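PDB 4DY0: glia-derived nexin from Homo sapiens, which inhibits serine proteases such as thrombin, trypsin and urokinase, binds heparin, and promotes neurite extension by inhibiting thrombin. Local coordinates for residues A[56-61]-A[292-297]. Numbering follows the deposited sequence.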
ATOM      1  N   LYS A  56     -14.932  15.857  10.988  1.00 32.28           N
ATOM      2  CA  LYS A  56     -14.832  15.298  12.334  1.00 34.02           C
ATOM      3  C   LYS A  56     -14.530  13.791  12.327  1.00 33.09           C
ATOM      4  O   LYS A  56     -13.655  13.320  13.058  1.00 33.71           O
ATOM      5  CB  LYS A  56     -16.115  15.599  13.123  1.00 36.90           C
ATOM      6  CG  LYS A  56     -16.128  15.076  14.552  1.00 34.19           C
ATOM      7  N   GLN A  57     -15.249  13.033  11.505  1.00 30.46           N
ATOM      8  CA  GLN A  57     -15.003  11.594  11.406  1.00 30.89           C
ATOM      9  C   GLN A  57     -13.587  11.305  10.913  1.00 31.78           C
ATOM     10  O   GLN A  57     -12.895  10.446  11.455  1.00 30.51           O
ATOM     11  CB  GLN A  57     -16.030  10.926  10.495  1.00 30.23           C
ATOM     12  CG  GLN A  57     -17.453  10.986  11.033  1.00 28.19           C
ATOM     13  CD  GLN A  57     -18.461  10.364  10.083  1.00 28.94           C
ATOM     14  OE1 GLN A  57     -18.201  10.227   8.884  1.00 26.59           O
ATOM     15  NE2 GLN A  57     -19.622   9.992  10.614  1.00 27.78           N
ATOM     16  N   LEU A  58     -13.157  12.031   9.886  1.00 31.72           N
ATOM     17  CA  LEU A  58     -11.805  11.867   9.361  1.00 30.56           C
ATOM     18  C   LEU A  58     -10.744  12.160  10.422  1.00 33.60           C
ATOM     19  O   LEU A  58      -9.819  11.371  10.624  1.00 29.65           O
ATOM     20  CB  LEU A  58     -11.593  12.764   8.141  1.00 27.92           C
ATOM     21  CG  LEU A  58     -12.141  12.219   6.821  1.00 27.19           C
ATOM     22  CD1 LEU A  58     -12.291  13.337   5.786  1.00 22.37           C
ATOM     23  CD2 LEU A  58     -11.241  11.102   6.304  1.00 22.90           C
ATOM     24  N   ALA A  59     -10.889  13.294  11.103  1.00 32.56           N
ATOM     25  CA  ALA A  59      -9.922  13.708  12.110  1.00 34.85           C
ATOM     26  C   ALA A  59      -9.859  12.707  13.255  1.00 33.45           C
ATOM     27  O   ALA A  59      -8.785  12.410  13.772  1.00 37.26           O
ATOM     28  CB  ALA A  59     -10.253  15.105  12.634  1.00 32.35           C
ATOM     29  N   MET A  60     -11.015  12.187  13.648  1.00 36.09           N
ATOM     30  CA  MET A  60     -11.073  11.206  14.724  1.00 39.96           C
ATOM     31  C   MET A  60     -10.346   9.914  14.349  1.00 38.21           C
ATOM     32  O   MET A  60      -9.594   9.360  15.153  1.00 39.61           O
ATOM     33  CB  MET A  60     -12.523  10.888  15.094  1.00 45.88           C
ATOM     34  CG  MET A  60     -12.653   9.959  16.296  1.00 58.66           C
ATOM     35  SD  MET A  60     -13.741   8.549  15.992  1.00 75.19           S
ATOM     36  CE  MET A  60     -12.651   7.447  15.099  1.00 50.43           C
ATOM     37  N   VAL A  61     -10.579   9.426  13.134  1.00 34.74           N
ATOM     38  CA  VAL A  61      -9.961   8.182  12.690  1.00 32.84           C
ATOM     39  C   VAL A  61      -8.456   8.351  12.474  1.00 34.79           C
ATOM     40  O   VAL A  61      -7.659   7.519  12.903  1.00 36.91           O
ATOM     41  CB  VAL A  61     -10.603   7.660  11.396  1.00 32.20           C
ATOM     42  CG1 VAL A  61      -9.805   6.493  10.844  1.00 31.69           C
ATOM     43  CG2 VAL A  61     -12.048   7.261  11.644  1.00 34.71           C
ATOM     44  N   LEU A 292     -14.232   1.782   9.895  1.00 23.40           N
ATOM     45  CA  LEU A 292     -13.407   2.609  10.777  1.00 24.87           C
ATOM     46  C   LEU A 292     -14.165   3.820  11.314  1.00 25.33           C
ATOM     47  O   LEU A 292     -13.683   4.517  12.207  1.00 26.29           O
ATOM     48  CB  LEU A 292     -12.136   3.076  10.062  1.00 25.17           C
ATOM     49  CG  LEU A 292     -11.079   2.014   9.752  1.00 29.64           C
ATOM     50  CD1 LEU A 292      -9.826   2.671   9.184  1.00 25.80           C
ATOM     51  CD2 LEU A 292     -10.748   1.187  10.994  1.00 26.04           C
ATOM     52  N   GLY A 293     -15.348   4.072  10.766  1.00 23.90           N
ATOM     53  CA  GLY A 293     -16.189   5.165  11.244  1.00 23.99           C
ATOM     54  C   GLY A 293     -16.292   6.367  10.321  1.00 25.59           C
ATOM     55  O   GLY A 293     -16.868   7.388  10.695  1.00 27.51           O
ATOM     56  N   ILE A 294     -15.729   6.262   9.119  1.00 25.67           N
ATOM     57  CA  ILE A 294     -15.823   7.344   8.141  1.00 27.85           C
ATOM     58  C   ILE A 294     -16.968   7.058   7.178  1.00 27.53           C
ATOM     59  O   ILE A 294     -16.771   6.393   6.164  1.00 32.22           O
ATOM     60  CB  ILE A 294     -14.521   7.499   7.331  1.00 28.36           C
ATOM     61  CG1 ILE A 294     -13.341   7.785   8.261  1.00 28.54           C
ATOM     62  CG2 ILE A 294     -14.664   8.609   6.300  1.00 26.40           C
ATOM     63  CD1 ILE A 294     -11.990   7.534   7.622  1.00 27.55           C
ATOM     64  N   THR A 295     -18.157   7.558   7.499  1.00 27.46           N
ATOM     65  CA  THR A 295     -19.365   7.215   6.740  1.00 31.00           C
ATOM     66  C   THR A 295     -19.956   8.365   5.920  1.00 28.93           C
ATOM     67  O   THR A 295     -20.433   8.155   4.803  1.00 28.78           O
ATOM     68  CB  THR A 295     -20.471   6.676   7.671  1.00 31.83           C
ATOM     69  OG1 THR A 295     -20.657   7.585   8.762  1.00 28.47           O
ATOM     70  CG2 THR A 295     -20.090   5.311   8.216  1.00 30.24           C
ATOM     71  N   ASP A 296     -19.933   9.573   6.476  1.00 25.53           N
ATOM     72  CA  ASP A 296     -20.589  10.717   5.844  1.00 27.61           C
ATOM     73  C   ASP A 296     -20.121  10.994   4.412  1.00 28.72           C
ATOM     74  O   ASP A 296     -20.938  11.143   3.507  1.00 31.40           O
ATOM     75  CB  ASP A 296     -20.424  11.975   6.697  1.00 28.49           C
ATOM     76  CG  ASP A 296     -21.222  11.916   7.988  1.00 29.94           C
ATOM     77  OD1 ASP A 296     -21.809  10.853   8.295  1.00 30.16           O
ATOM     78  OD2 ASP A 296     -21.262  12.941   8.697  1.00 28.36           O
ATOM     79  N   MET A 297     -18.810  11.059   4.210  1.00 29.76           N
ATOM     80  CA  MET A 297     -18.263  11.426   2.904  1.00 33.56           C
ATOM     81  C   MET A 297     -18.767  10.549   1.759  1.00 35.18           C
ATOM     82  O   MET A 297     -18.685  10.938   0.598  1.00 37.60           O
ATOM     83  CB  MET A 297     -16.735  11.418   2.933  1.00 32.25           C
ATOM     84  CG  MET A 297     -16.100  10.037   2.958  1.00 32.70           C
ATOM     85  SD  MET A 297     -14.309  10.175   3.149  1.00 35.00           S
ATOM     86  CE  MET A 297     -13.797   8.508   2.748  1.00 43.30           C
TER
HETATM   87  O   HOH W   1     -16.801  11.338   6.709  1.00 23.89           O
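Q57 reaches from its helix across to the backbone of T295 and D296. Its CB and CG pass beside the carbonyl oxygen of G293, and CD comes closer to it, with Q57 CD 3.4 Å from G293 O. The chain runs extended past CG (chi2 178°), setting CD out toward the T295 side of the loop. There Q57 OE1 accepts two backbone N-H groups. D296 N, 3.0 Å from Q57 OE1, lies in the carbonyl plane on a lone pair and gives a nearly straight bond (167°); T295 N, also 3.0 Å from Q57 OE1, stands above that plane. A water donates to the same oxygen and accepts from M297 N. Q57 NE2 donates to T295 OG1 at 3.2 Å and, weakly, to D296 OD1, whose carboxylate also forms a salt bridge with R53 through OD2. An alanine at Q57 would probably leave the N-H groups of T295 and D296 without their shared acceptor and the loop less firmly tied to helix 52-62. In this serpin fold helix 286-291 closes in a Schellman motif at G293, and the contact joins helix 52-62 to the loop that follows. One turn on from Q57, V61 packs on the same loop: V61 CG2 lies 3.7 Å from I294 CG1, while V61 CG1 meets L292 CD1. I294 CD1 continues inward to L58 CD2 at 3.9 Å, the two side chains crossing at about a right angle, and L43 of helix 36-47 touches both residues.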